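PDB 3EHM: SusD homolog from Bacteroides thetaiotaomicron, which probably binds mucin O-glycans at the cell surface, as an outer-membrane lipoprotein of the SusD family in a gut symbiont. Local coordinates for residues V215-E220 / W521-R526; T347-A352 / Q370-S375; A354-L359 / S428-Q433; N415-W420 / L434-T439; T454-T459 / D482-E487. All blocks are in the same frame, centred on the assembly; numbering follows the deposited sequence.

Contact 1 (V215-E220 / W521-R526); sequences VHFIDE and WVRSNR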
# COMPACT_ATOMS: atom_id res chain seq x y z
N VAL A 215 15.23 0.13 1.26
CA VAL A 215 16.35 0.16 2.19
C VAL A 215 17.56 1.01 1.79
O VAL A 215 18.45 1.23 2.62
CB VAL A 215 16.89 -1.26 2.48
CG1 VAL A 215 15.75 -2.19 2.90
CG2 VAL A 215 17.61 -1.80 1.25
N HIS A 216 17.60 1.50 0.56
CA HIS A 216 18.78 2.26 0.13
C HIS A 216 19.19 3.45 1.01
O HIS A 216 20.39 3.71 1.15
CB HIS A 216 18.64 2.67 -1.35
CG HIS A 216 17.97 4.00 -1.58
ND1 HIS A 216 18.66 5.19 -1.55
CD2 HIS A 216 16.70 4.31 -1.90
CE1 HIS A 216 17.84 6.18 -1.85
NE2 HIS A 216 16.64 5.67 -2.06
N PHE A 217 18.24 4.14 1.62
CA PHE A 217 18.59 5.27 2.48
C PHE A 217 19.22 4.82 3.80
O PHE A 217 20.17 5.44 4.28
CB PHE A 217 17.35 6.13 2.78
CG PHE A 217 17.07 7.17 1.72
CD1 PHE A 217 15.82 7.23 1.11
CD2 PHE A 217 18.05 8.08 1.34
CE1 PHE A 217 15.55 8.18 0.12
CE2 PHE A 217 17.79 9.04 0.35
CZ PHE A 217 16.54 9.08 -0.26
N ILE A 218 18.70 3.74 4.37
CA ILE A 218 19.20 3.22 5.64
C ILE A 218 20.38 2.27 5.46
O ILE A 218 21.30 2.26 6.28
CB ILE A 218 18.07 2.48 6.41
CG1 ILE A 218 17.00 3.47 6.86
CG2 ILE A 218 18.66 1.76 7.63
CD1 ILE A 218 17.48 4.48 7.90
N ASP A 219 20.35 1.48 4.39
CA ASP A 219 21.42 0.53 4.13
C ASP A 219 21.67 0.40 2.63
O ASP A 219 21.20 -0.53 1.98
CB ASP A 219 21.05 -0.84 4.70
CG ASP A 219 22.26 -1.74 4.89
OD1 ASP A 219 23.12 -1.79 3.98
OD2 ASP A 219 22.35 -2.41 5.94
N GLU A 220 22.44 1.34 2.08
CA GLU A 220 22.75 1.34 0.66
C GLU A 220 23.46 0.06 0.21
O GLU A 220 23.25 -0.42 -0.91
CB GLU A 220 23.60 2.56 0.31
CG GLU A 220 24.06 2.60 -1.13
CD GLU A 220 24.77 3.89 -1.47
OE1 GLU A 220 25.58 4.37 -0.65
OE2 GLU A 220 24.52 4.42 -2.58
N TRP A 521 13.18 1.51 8.19
CA TRP A 521 13.51 2.15 6.92
C TRP A 521 13.26 3.65 6.78
O TRP A 521 13.49 4.21 5.71
CB TRP A 521 12.84 1.41 5.75
CG TRP A 521 11.46 0.86 6.03
CD1 TRP A 521 11.08 -0.46 6.04
CD2 TRP A 521 10.28 1.61 6.33
NE1 TRP A 521 9.74 -0.57 6.32
CE2 TRP A 521 9.22 0.68 6.51
CE3 TRP A 521 10.00 2.98 6.47
CZ2 TRP A 521 7.91 1.08 6.82
CZ3 TRP A 521 8.70 3.37 6.78
CH2 TRP A 521 7.67 2.42 6.95
N VAL A 522 12.81 4.31 7.84
CA VAL A 522 12.56 5.74 7.75
C VAL A 522 13.90 6.44 7.54
O VAL A 522 14.82 6.29 8.35
CB VAL A 522 11.90 6.30 9.02
CG1 VAL A 522 11.74 7.82 8.90
CG2 VAL A 522 10.53 5.65 9.21
N ARG A 523 14.02 7.20 6.46
CA ARG A 523 15.28 7.87 6.17
C ARG A 523 15.58 9.03 7.11
O ARG A 523 14.67 9.64 7.68
CB ARG A 523 15.30 8.37 4.71
CG ARG A 523 14.39 9.55 4.39
CD ARG A 523 14.38 9.78 2.89
NE ARG A 523 13.62 10.95 2.47
CZ ARG A 523 14.17 12.04 1.92
NH1 ARG A 523 15.48 12.11 1.73
NH2 ARG A 523 13.39 13.04 1.52
N SER A 524 16.86 9.32 7.26
CA SER A 524 17.30 10.41 8.11
C SER A 524 16.98 11.74 7.44
O SER A 524 16.87 11.81 6.22
CB SER A 524 18.81 10.32 8.35
OG SER A 524 19.13 9.14 9.07
N ASN A 525 16.82 12.78 8.26
CA ASN A 525 16.53 14.11 7.74
C ASN A 525 15.27 14.11 6.88
O ASN A 525 15.22 14.81 5.86
CB ASN A 525 17.73 14.61 6.92
CG ASN A 525 19.06 14.42 7.64
OD1 ASN A 525 19.35 15.09 8.63
ND2 ASN A 525 19.87 13.49 7.14
N ARG A 526 14.27 13.34 7.27
CA ARG A 526 13.02 13.26 6.52
C ARG A 526 12.36 14.65 6.47
O ARG A 526 12.13 15.28 7.51
CB ARG A 526 12.07 12.25 7.16
CG ARG A 526 10.88 11.88 6.29
CD ARG A 526 10.02 10.83 6.97
NE ARG A 526 9.44 11.33 8.22
CZ ARG A 526 8.77 10.58 9.09
NH1 ARG A 526 8.59 9.29 8.86
NH2 ARG A 526 8.26 11.14 10.18
O HOH W 1 18.56 7.68 5.98
O HOH W 2 15.34 3.46 3.95
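The turn 215-220 and the irregular segment 521-526 come closest at Phe217 and Arg523, whose CA atoms lie 5.6 Å apart, and no direct hydrogen bond crosses between them. Phe217 and Arg523 instead run side by side, pointing the same way. Arg523 CD sits over one face of the Phe217 ring, 3.6 Å from its centroid, a CH-pi contact, while CE1 of His216 lies over the centre of the opposite face, so the phenyl group is sandwiched. The Arg523 chain, extended from CG to NE, carries its guanidinium along the Phe217 ring, NH1 near CZ, to a salt bridge with Glu431 and a bond from NE to Thr459 O. Ile218 pushes CD1 to 3.2 Å from Val522 O. Water fills in between the backbones: one molecule accepts from Ser524 N at 2.7 Å and donates weakly to Phe217 O. Trp521 turns its indole away, toward Asp138 and helix 449-459, so the C-terminal segment is wedged between that helix and the turn joining helices 197-215 and 220-231.

Contact 2 (T347-A352 / Q370-S375); sequences TYFLKA and QGINIS
Helices 344-356 and 364-378 form an antiparallel helical hairpin, of the kind from which tetratricopeptide-repeat folds are built; in the segments 347-352 and 370-375 their axes approach to 8.6 Å at an angle of 170°. Thr347 faces elsewhere and bonds through OG1 to Ile239 O, so the contact opens at Tyr348. Its CB rests 3.5 Å from Gly371 CA at the point of nearest backbone approach, Tyr348 CA to Gly371 CA 4.7 Å. With CG anti to its own carbonyl carbon (chi1 -69°), the phenol lies alongside Gln370, whose CG stands over one ring face, 3.8 Å from the centroid, in a CH-pi contact. The bend of Gln370 at chi2 leaves its amide steeply inclined to the ring. Ile374 crosses Tyr348 at about a right angle, CG1 lying 3.8 Å from CE1, and the hydroxyl continues to Glu240 O. Phe349 follows, laying one ring face over Gly371 CA, while CG1 of Ile372 meets the ring edge in plane, 3.8 Å from CZ. Gly371 makes this closeness possible: a side chain there would point at the partner helix and crowd both Tyr348 CB and Phe349 CZ. Beyond Phe349, Leu350 turns to helix 197-215, which packs on the first helix of the hairpin, while helix 429-445 touches both, Phe349 and Ile372 meeting it at Gln440.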
# COMPACT_ATOMS: atom_id res chain seq x y z
N THR A 347 7.13 -0.07 -11.13
CA THR A 347 8.49 -0.45 -11.52
C THR A 347 9.26 0.75 -12.06
O THR A 347 10.43 0.96 -11.70
CB THR A 347 8.45 -1.56 -12.59
OG1 THR A 347 7.86 -2.74 -12.04
CG2 THR A 347 9.86 -1.89 -13.07
N TYR A 348 8.63 1.54 -12.91
CA TYR A 348 9.31 2.70 -13.47
C TYR A 348 9.66 3.75 -12.42
O TYR A 348 10.73 4.35 -12.48
CB TYR A 348 8.49 3.31 -14.60
CG TYR A 348 8.43 2.42 -15.82
CD1 TYR A 348 7.41 1.48 -15.97
CD2 TYR A 348 9.44 2.45 -16.78
CE1 TYR A 348 7.39 0.61 -17.04
CE2 TYR A 348 9.42 1.58 -17.87
CZ TYR A 348 8.40 0.66 -17.99
OH TYR A 348 8.38 -0.22 -19.04
N PHE A 349 8.77 3.98 -11.46
CA PHE A 349 9.05 4.98 -10.44
C PHE A 349 10.15 4.50 -9.50
O PHE A 349 10.92 5.30 -8.98
CB PHE A 349 7.78 5.32 -9.66
CG PHE A 349 6.77 6.10 -10.46
CD1 PHE A 349 7.10 7.35 -10.96
CD2 PHE A 349 5.52 5.57 -10.74
CE1 PHE A 349 6.19 8.07 -11.73
CE2 PHE A 349 4.60 6.28 -11.51
CZ PHE A 349 4.94 7.53 -12.01
N LEU A 350 10.20 3.19 -9.30
CA LEU A 350 11.24 2.59 -8.47
C LEU A 350 12.58 2.75 -9.18
O LEU A 350 13.58 3.09 -8.56
CB LEU A 350 10.94 1.11 -8.24
CG LEU A 350 9.79 0.80 -7.27
CD1 LEU A 350 9.44 -0.68 -7.32
CD2 LEU A 350 10.20 1.22 -5.86
N LYS A 351 12.59 2.51 -10.49
CA LYS A 351 13.82 2.65 -11.27
C LYS A 351 14.25 4.12 -11.29
O LYS A 351 15.44 4.43 -11.26
CB LYS A 351 13.60 2.14 -12.70
CG LYS A 351 13.40 0.63 -12.77
CD LYS A 351 13.26 0.12 -14.20
CE LYS A 351 14.56 0.27 -14.97
NZ LYS A 351 14.46 -0.32 -16.34
N ALA A 352 13.27 5.02 -11.34
CA ALA A 352 13.54 6.45 -11.34
C ALA A 352 14.33 6.84 -10.09
O ALA A 352 15.36 7.53 -10.18
CB ALA A 352 12.23 7.23 -11.40
N GLN A 370 8.06 7.75 -18.08
CA GLN A 370 7.49 6.51 -18.59
C GLN A 370 6.54 5.91 -17.55
O GLN A 370 5.55 5.26 -17.90
CB GLN A 370 8.58 5.50 -18.96
CG GLN A 370 8.02 4.20 -19.53
CD GLN A 370 7.10 4.42 -20.74
OE1 GLN A 370 6.36 3.52 -21.14
NE2 GLN A 370 7.14 5.62 -21.31
N GLY A 371 6.85 6.13 -16.28
CA GLY A 371 6.00 5.62 -15.22
C GLY A 371 4.64 6.30 -15.28
O GLY A 371 3.61 5.65 -15.12
N ILE A 372 4.63 7.60 -15.53
CA ILE A 372 3.38 8.34 -15.63
C ILE A 372 2.61 7.89 -16.87
O ILE A 372 1.39 7.70 -16.83
CB ILE A 372 3.63 9.87 -15.71
CG1 ILE A 372 4.33 10.34 -14.44
CG2 ILE A 372 2.30 10.60 -15.88
CD1 ILE A 372 4.73 11.81 -14.45
N ASN A 373 3.32 7.73 -17.98
CA ASN A 373 2.71 7.29 -19.23
C ASN A 373 2.03 5.93 -19.03
O ASN A 373 0.89 5.72 -19.44
CB ASN A 373 3.79 7.18 -20.31
CG ASN A 373 3.22 6.82 -21.67
OD1 ASN A 373 3.86 6.10 -22.44
ND2 ASN A 373 2.03 7.32 -21.97
N ILE A 374 2.75 5.00 -18.40
CA ILE A 374 2.21 3.67 -18.15
C ILE A 374 0.98 3.75 -17.23
O ILE A 374 0.01 3.01 -17.42
CB ILE A 374 3.28 2.75 -17.50
CG1 ILE A 374 4.31 2.34 -18.55
CG2 ILE A 374 2.63 1.51 -16.89
CD1 ILE A 374 3.74 1.49 -19.68
N SER A 375 1.02 4.64 -16.26
CA SER A 375 -0.10 4.78 -15.34
C SER A 375 -1.34 5.25 -16.10
O SER A 375 -2.44 4.76 -15.86
CB SER A 375 0.22 5.77 -14.22
OG SER A 375 -0.92 5.96 -13.39

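Contact 3 (A354-L359 / S428-Q433); sequences AALYNL and SKQEEQ
Leu356 and Tyr357 each cross Gln430 obliquely where helix 344-356 ends beside the start of helix 429-445. The extended Gln430 chain brings its amide to the Tyr357 ring at 36° between the planes, with OE1 3.7 Å from CE1. From there NE2 gives a weak 3.4 Å hydrogen bond to Leu356 O, at the helix end closed by a Schellman motif with Asn358 at C-prime. Leu356, CG anti to the backbone N, sets CD1 3.2 Å from Gln433 OE1, Gln433 NE2 being bonded to Tyr423 OH. A water in the Tyr357 ring plane, at its edge, lies 2.5 Å from OH and donates to Glu431 OE2 at 2.7 Å. An alanine at Tyr357 lacks the ring and hydroxyl, and would probably loosen the water-linked tie to Glu431 and the packing on Gln430. Ser428, the N-cap, accepts from Glu431 N through OG; the Glu431 carboxylate also pairs with Arg523. Tyr357 also touches Leu434, His216 and Phe217, so the contact joins helices 344-356 and 429-445 to the turn before helix 220-231.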
# COMPACT_ATOMS: atom_id res chain seq x y z
N ALA A 354 15.95 4.79 -8.11
CA ALA A 354 17.20 4.05 -8.11
C ALA A 354 18.26 4.79 -8.93
O ALA A 354 19.40 4.95 -8.50
CB ALA A 354 16.99 2.66 -8.67
N ALA A 355 17.87 5.25 -10.11
CA ALA A 355 18.78 5.97 -10.99
C ALA A 355 19.17 7.31 -10.38
O ALA A 355 20.31 7.76 -10.52
CB ALA A 355 18.14 6.17 -12.36
N LEU A 356 18.22 7.95 -9.70
CA LEU A 356 18.47 9.25 -9.08
C LEU A 356 19.58 9.16 -8.03
O LEU A 356 20.33 10.11 -7.83
CB LEU A 356 17.18 9.78 -8.44
CG LEU A 356 17.23 11.16 -7.78
CD1 LEU A 356 17.58 12.21 -8.82
CD2 LEU A 356 15.88 11.48 -7.14
N TYR A 357 19.69 8.01 -7.37
CA TYR A 357 20.71 7.82 -6.35
C TYR A 357 21.86 6.93 -6.83
O TYR A 357 22.59 6.35 -6.02
CB TYR A 357 20.07 7.27 -5.07
CG TYR A 357 19.25 8.32 -4.37
CD1 TYR A 357 19.86 9.27 -3.55
CD2 TYR A 357 17.88 8.44 -4.60
CE1 TYR A 357 19.13 10.32 -2.98
CE2 TYR A 357 17.14 9.48 -4.04
CZ TYR A 357 17.77 10.42 -3.23
OH TYR A 357 17.05 11.46 -2.69
N ASN A 358 22.02 6.83 -8.14
CA ASN A 358 23.09 6.05 -8.76
C ASN A 358 23.19 4.58 -8.38
O ASN A 358 24.29 4.04 -8.29
CB ASN A 358 24.44 6.72 -8.47
CG ASN A 358 24.69 7.92 -9.36
OD1 ASN A 358 23.93 8.89 -9.35
ND2 ASN A 358 25.78 7.86 -10.12
N LEU A 359 22.05 3.93 -8.17
CA LEU A 359 22.06 2.51 -7.83
C LEU A 359 22.00 1.69 -9.12
O LEU A 359 22.47 0.56 -9.17
CB LEU A 359 20.86 2.18 -6.93
CG LEU A 359 20.77 2.98 -5.63
CD1 LEU A 359 19.58 2.50 -4.81
CD2 LEU A 359 22.06 2.83 -4.84
N SER A 428 16.23 20.74 -1.75
CA SER A 428 17.34 20.72 -2.70
C SER A 428 16.76 20.18 -4.00
O SER A 428 15.68 19.59 -4.01
CB SER A 428 18.46 19.80 -2.21
OG SER A 428 18.03 18.45 -2.19
N LYS A 429 17.48 20.36 -5.10
CA LYS A 429 17.01 19.88 -6.39
C LYS A 429 16.80 18.37 -6.39
O LYS A 429 15.76 17.88 -6.84
CB LYS A 429 17.99 20.26 -7.50
CG LYS A 429 17.49 19.91 -8.89
CD LYS A 429 18.49 20.33 -9.95
CE LYS A 429 18.01 19.94 -11.33
NZ LYS A 429 18.97 20.39 -12.39
N GLN A 430 17.78 17.63 -5.88
CA GLN A 430 17.67 16.18 -5.83
C GLN A 430 16.48 15.77 -4.96
O GLN A 430 15.74 14.85 -5.31
CB GLN A 430 18.95 15.54 -5.28
CG GLN A 430 18.93 14.02 -5.32
CD GLN A 430 20.22 13.39 -4.81
OE1 GLN A 430 20.61 13.60 -3.66
NE2 GLN A 430 20.87 12.60 -5.65
N GLU A 431 16.30 16.44 -3.83
CA GLU A 431 15.19 16.13 -2.93
C GLU A 431 13.84 16.39 -3.59
O GLU A 431 12.90 15.64 -3.37
CB GLU A 431 15.30 16.96 -1.64
CG GLU A 431 16.28 16.40 -0.62
CD GLU A 431 15.72 15.22 0.16
OE1 GLU A 431 14.67 15.38 0.82
OE2 GLU A 431 16.32 14.12 0.11
N GLU A 432 13.75 17.44 -4.40
CA GLU A 432 12.49 17.74 -5.06
C GLU A 432 12.23 16.76 -6.19
O GLU A 432 11.08 16.42 -6.47
CB GLU A 432 12.47 19.17 -5.61
CG GLU A 432 11.09 19.56 -6.14
CD GLU A 432 10.92 21.05 -6.38
OE1 GLU A 432 11.81 21.83 -5.98
OE2 GLU A 432 9.88 21.43 -6.97
N GLN A 433 13.29 16.29 -6.83
CA GLN A 433 13.15 15.31 -7.89
C GLN A 433 12.58 14.03 -7.27
O GLN A 433 11.71 13.39 -7.85
CB GLN A 433 14.50 15.05 -8.56
CG GLN A 433 15.05 16.27 -9.29
CD GLN A 433 16.37 16.02 -9.99
OE1 GLN A 433 17.25 15.35 -9.44
NE2 GLN A 433 16.53 16.58 -11.18
O HOH W 3 18.36 13.03 -1.24

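Contact 4 (N415-W420 / L434-T439); sequences NTSPKW and LQKIIT
The Trp420 indole meets helix 429-445 at its edge: CG1 of Ile437 lies in the ring plane, 4.0 Å from CZ3, the two side chains running side by side. Beyond the segments the indole also meets the Tyr368 ring. Thr416 and Gln435 reach toward each other tip to tip, with Gln435 OE1 3.6 Å from Thr416 CB. Lys436 runs straight until a bend at chi4 (-66°) turns the ammonium into the loop. There NZ donates to Thr416 OG1 at 2.8 Å, to Ser417 O at 2.9 Å and to Lys419 O at 2.8 Å; both carbonyls are approached from above their planes. Asp422 O is bonded to NZ as well. Thr416 OG1 passes its own bond to Glu432 OE2. A buried ammonium is therefore held by neutral oxygens, two of them backbone carbonyls of the 415-420 loop, so one lysine draws three points of an irregular chain together. Glu432, linked through Thr416, would probably favour the charged form of Lys436.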
# COMPACT_ATOMS: atom_id res chain seq x y z
N ASN A 415 5.00 22.87 -2.13
CA ASN A 415 4.79 21.63 -2.87
C ASN A 415 5.34 21.73 -4.29
O ASN A 415 5.70 22.82 -4.76
CB ASN A 415 3.31 21.26 -2.87
CG ASN A 415 3.07 19.78 -2.62
OD1 ASN A 415 2.15 19.39 -1.90
ND2 ASN A 415 3.90 18.94 -3.23
N THR A 416 5.39 20.60 -4.99
CA THR A 416 5.94 20.56 -6.34
C THR A 416 4.90 20.26 -7.43
O THR A 416 3.76 19.90 -7.13
CB THR A 416 7.07 19.50 -6.41
OG1 THR A 416 7.77 19.61 -7.66
CG2 THR A 416 6.49 18.09 -6.28
N SER A 417 5.32 20.41 -8.68
CA SER A 417 4.46 20.17 -9.84
C SER A 417 4.84 18.87 -10.56
O SER A 417 5.82 18.21 -10.20
CB SER A 417 4.61 21.33 -10.83
OG SER A 417 5.92 21.34 -11.36
N PRO A 418 4.07 18.49 -11.60
CA PRO A 418 4.34 17.27 -12.36
C PRO A 418 5.56 17.37 -13.28
O PRO A 418 6.29 16.39 -13.47
CB PRO A 418 3.06 17.07 -13.17
CG PRO A 418 2.02 17.81 -12.39
CD PRO A 418 2.77 19.05 -11.98
N LYS A 419 5.78 18.55 -13.85
CA LYS A 419 6.89 18.74 -14.78
C LYS A 419 8.25 18.52 -14.11
O LYS A 419 8.58 19.16 -13.11
CB LYS A 419 6.83 20.13 -15.41
CG LYS A 419 7.83 20.34 -16.53
CD LYS A 419 7.66 21.71 -17.17
CE LYS A 419 8.72 21.95 -18.23
NZ LYS A 419 8.62 23.33 -18.78
N TRP A 420 9.03 17.62 -14.68
CA TRP A 420 10.34 17.28 -14.13
C TRP A 420 11.29 18.46 -13.91
O TRP A 420 11.88 18.57 -12.83
CB TRP A 420 11.01 16.24 -15.02
CG TRP A 420 12.34 15.79 -14.50
CD1 TRP A 420 13.57 16.25 -14.88
CD2 TRP A 420 12.57 14.81 -13.49
NE1 TRP A 420 14.56 15.62 -14.16
CE2 TRP A 420 13.97 14.73 -13.30
CE3 TRP A 420 11.74 13.99 -12.71
CZ2 TRP A 420 14.55 13.86 -12.37
CZ3 TRP A 420 12.31 13.13 -11.79
CH2 TRP A 420 13.71 13.07 -11.63
N LEU A 434 13.07 13.67 -6.09
CA LEU A 434 12.56 12.49 -5.40
C LEU A 434 11.10 12.75 -5.04
O LEU A 434 10.24 11.88 -5.18
CB LEU A 434 13.35 12.21 -4.11
CG LEU A 434 12.78 11.07 -3.24
CD1 LEU A 434 12.87 9.75 -4.00
CD2 LEU A 434 13.55 10.98 -1.94
N GLN A 435 10.81 13.97 -4.59
CA GLN A 435 9.44 14.32 -4.23
C GLN A 435 8.49 14.12 -5.41
O GLN A 435 7.38 13.61 -5.24
CB GLN A 435 9.38 15.77 -3.74
CG GLN A 435 7.99 16.22 -3.32
CD GLN A 435 7.96 17.66 -2.85
OE1 GLN A 435 8.67 18.50 -3.39
NE2 GLN A 435 7.13 17.94 -1.85
N LYS A 436 8.93 14.52 -6.60
CA LYS A 436 8.12 14.35 -7.81
C LYS A 436 7.90 12.86 -8.07
O LYS A 436 6.78 12.43 -8.35
CB LYS A 436 8.80 14.99 -9.03
CG LYS A 436 8.88 16.52 -9.00
CD LYS A 436 9.63 17.04 -10.23
CE LYS A 436 9.78 18.57 -10.21
NZ LYS A 436 8.47 19.27 -10.33
N ILE A 437 8.97 12.08 -7.97
CA ILE A 437 8.90 10.63 -8.19
C ILE A 437 7.91 9.96 -7.24
O ILE A 437 7.04 9.20 -7.67
CB ILE A 437 10.28 9.97 -8.01
CG1 ILE A 437 11.24 10.43 -9.11
CG2 ILE A 437 10.15 8.44 -8.02
CD1 ILE A 437 12.68 10.01 -8.88
N ILE A 438 8.05 10.23 -5.95
CA ILE A 438 7.17 9.63 -4.94
C ILE A 438 5.73 10.13 -5.04
O ILE A 438 4.79 9.37 -4.82
CB ILE A 438 7.70 9.91 -3.52
CG1 ILE A 438 9.13 9.38 -3.38
CG2 ILE A 438 6.79 9.25 -2.48
CD1 ILE A 438 9.28 7.89 -3.69
N THR A 439 5.56 11.41 -5.37
CA THR A 439 4.23 11.98 -5.50
C THR A 439 3.49 11.33 -6.68
O THR A 439 2.31 11.00 -6.57
CB THR A 439 4.30 13.51 -5.70
OG1 THR A 439 4.87 14.11 -4.53
CG2 THR A 439 2.91 14.09 -5.94

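Contact 5 (T454-T459 / D482-E487); sequences TEYRRT and DCRVPE
This is a buried helix-to-loop contact in the alpha-helical SusD-type fold, where the last turns of helix 449-459 meet the irregular chain 482-487 through one arginine bond and an apolar patch. Arg457 and Glu487 slide past each other in opposite directions. A bend at chi3 (-74°) of Arg457 directs NH1 to Glu487 O, 2.9 Å away and nearly straight at 165°; the oxygen lies in the guanidinium plane, although the donor stands above the carbonyl plane. NH1 also bonds Asp138 O and NE bonds Trp453 O, while CD lies 3.2 Å from Glu487 O and also near Pro486 O. A leucine in place of Arg457 has no N-H to offer Glu487 O or Asp138 O, and would probably loosen the loop's hold on the helix. The carboxylate of Glu487 turns instead to Arg526. On the other side of the helix, Arg458 grips Glu455 side-on with NE and NH2, one nitrogen to each oxygen. Tyr456, CG anti to the backbone N, meets Val485 tip to tip, CE2 to CG2 at 3.6 Å. At its far end a water in the ring plane lies 2.7 Å from Tyr456 OH and accepts from Arg484 N at 2.9 Å.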
# COMPACT_ATOMS: atom_id res chain seq x y z
N THR A 454 3.47 3.32 3.47
CA THR A 454 4.84 2.93 3.76
C THR A 454 5.82 3.89 3.09
O THR A 454 6.78 4.35 3.71
CB THR A 454 5.12 1.49 3.26
OG1 THR A 454 4.29 0.57 3.97
CG2 THR A 454 6.58 1.12 3.48
N GLU A 455 5.57 4.20 1.82
CA GLU A 455 6.45 5.10 1.09
C GLU A 455 6.45 6.51 1.66
O GLU A 455 7.48 7.18 1.63
CB GLU A 455 6.10 5.11 -0.40
CG GLU A 455 6.58 3.86 -1.10
CD GLU A 455 8.10 3.74 -1.08
OE1 GLU A 455 8.76 4.35 -1.94
OE2 GLU A 455 8.64 3.05 -0.18
N TYR A 456 5.31 6.97 2.16
CA TYR A 456 5.25 8.30 2.76
C TYR A 456 6.10 8.32 4.03
O TYR A 456 6.89 9.24 4.25
CB TYR A 456 3.81 8.68 3.13
CG TYR A 456 3.75 9.92 3.99
CD1 TYR A 456 3.92 11.19 3.43
CD2 TYR A 456 3.59 9.82 5.38
CE1 TYR A 456 3.94 12.33 4.23
CE2 TYR A 456 3.62 10.95 6.19
CZ TYR A 456 3.79 12.21 5.61
OH TYR A 456 3.82 13.33 6.40
N ARG A 457 5.91 7.32 4.88
CA ARG A 457 6.67 7.23 6.12
C ARG A 457 8.17 7.13 5.88
O ARG A 457 8.97 7.68 6.64
CB ARG A 457 6.19 6.03 6.94
CG ARG A 457 4.82 6.20 7.58
CD ARG A 457 4.38 4.92 8.27
NE ARG A 457 3.99 3.89 7.31
CZ ARG A 457 3.91 2.60 7.60
NH1 ARG A 457 4.19 2.17 8.83
NH2 ARG A 457 3.53 1.73 6.68
N ARG A 458 8.56 6.43 4.81
CA ARG A 458 9.97 6.27 4.49
C ARG A 458 10.62 7.55 3.97
O ARG A 458 11.71 7.93 4.40
CB ARG A 458 10.17 5.16 3.45
CG ARG A 458 11.62 5.03 2.95
CD ARG A 458 11.76 3.92 1.91
NE ARG A 458 11.18 4.25 0.60
CZ ARG A 458 11.83 4.89 -0.36
NH1 ARG A 458 13.09 5.28 -0.18
NH2 ARG A 458 11.22 5.15 -1.52
N THR A 459 9.92 8.23 3.05
CA THR A 459 10.45 9.43 2.41
C THR A 459 9.92 10.79 2.87
O THR A 459 10.62 11.80 2.76
CB THR A 459 10.21 9.37 0.89
OG1 THR A 459 8.81 9.56 0.63
CG2 THR A 459 10.64 8.02 0.34
N ASP A 482 4.68 16.65 14.21
CA ASP A 482 5.64 15.61 13.87
C ASP A 482 4.96 14.44 13.16
O ASP A 482 5.62 13.65 12.49
CB ASP A 482 6.34 15.10 15.13
CG ASP A 482 7.20 16.16 15.79
OD1 ASP A 482 8.18 16.60 15.16
OD2 ASP A 482 6.88 16.54 16.94
N CYS A 483 3.64 14.34 13.31
CA CYS A 483 2.87 13.27 12.69
C CYS A 483 1.57 13.68 12.02
O CYS A 483 0.67 14.24 12.65
CB CYS A 483 2.55 12.17 13.72
SG CYS A 483 3.96 11.14 14.22
N ARG A 484 1.47 13.40 10.72
CA ARG A 484 0.25 13.66 9.98
C ARG A 484 -0.39 12.29 9.76
O ARG A 484 -1.54 12.19 9.35
CB ARG A 484 0.55 14.35 8.64
CG ARG A 484 1.00 15.79 8.83
CD ARG A 484 1.00 16.59 7.54
NE ARG A 484 1.45 17.94 7.80
CZ ARG A 484 1.62 18.88 6.88
NH1 ARG A 484 1.37 18.62 5.60
NH2 ARG A 484 2.07 20.08 7.23
N VAL A 485 0.38 11.24 10.07
CA VAL A 485 -0.08 9.85 9.97
C VAL A 485 0.67 9.05 11.03
O VAL A 485 1.73 9.46 11.49
CB VAL A 485 0.25 9.21 8.59
CG1 VAL A 485 -0.22 10.11 7.47
CG2 VAL A 485 1.75 8.92 8.47
N PRO A 486 0.11 7.91 11.47
CA PRO A 486 0.83 7.13 12.48
C PRO A 486 2.09 6.57 11.81
O PRO A 486 2.11 6.35 10.60
CB PRO A 486 -0.16 6.03 12.85
CG PRO A 486 -1.50 6.65 12.56
CD PRO A 486 -1.25 7.37 11.26
N GLU A 487 3.15 6.36 12.59
CA GLU A 487 4.39 5.81 12.04
C GLU A 487 4.29 4.29 11.90
O GLU A 487 5.07 3.67 11.17
CB GLU A 487 5.58 6.15 12.94
CG GLU A 487 5.94 7.64 13.05
CD GLU A 487 6.49 8.22 11.76
OE1 GLU A 487 6.95 7.45 10.89
OE2 GLU A 487 6.49 9.47 11.63
O HOH W 4 3.90 13.12 9.09

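Overall arrangement
Followed from the N terminus, the chain first enters contact 1 at the turn after helix 197-215, a loop closed only 301 residues later by 521-526; the other four contacts nest inside it. Contact 2 closes a short hairpin between helices 344-356 and 364-378. Contact 3 starts on the first of these helices and ends on helix 429-445, so it crosses contact 2, and also contact 4, whose loop 415-420 returns to that same later helix. Contact 5 follows in series after contacts 2, 3 and 4. Salt bridges tie contact 1 to contacts 3 and 5, while Ile438 packs contact 4 against contact 5. The C-terminal segment thereby fastens onto the helical core.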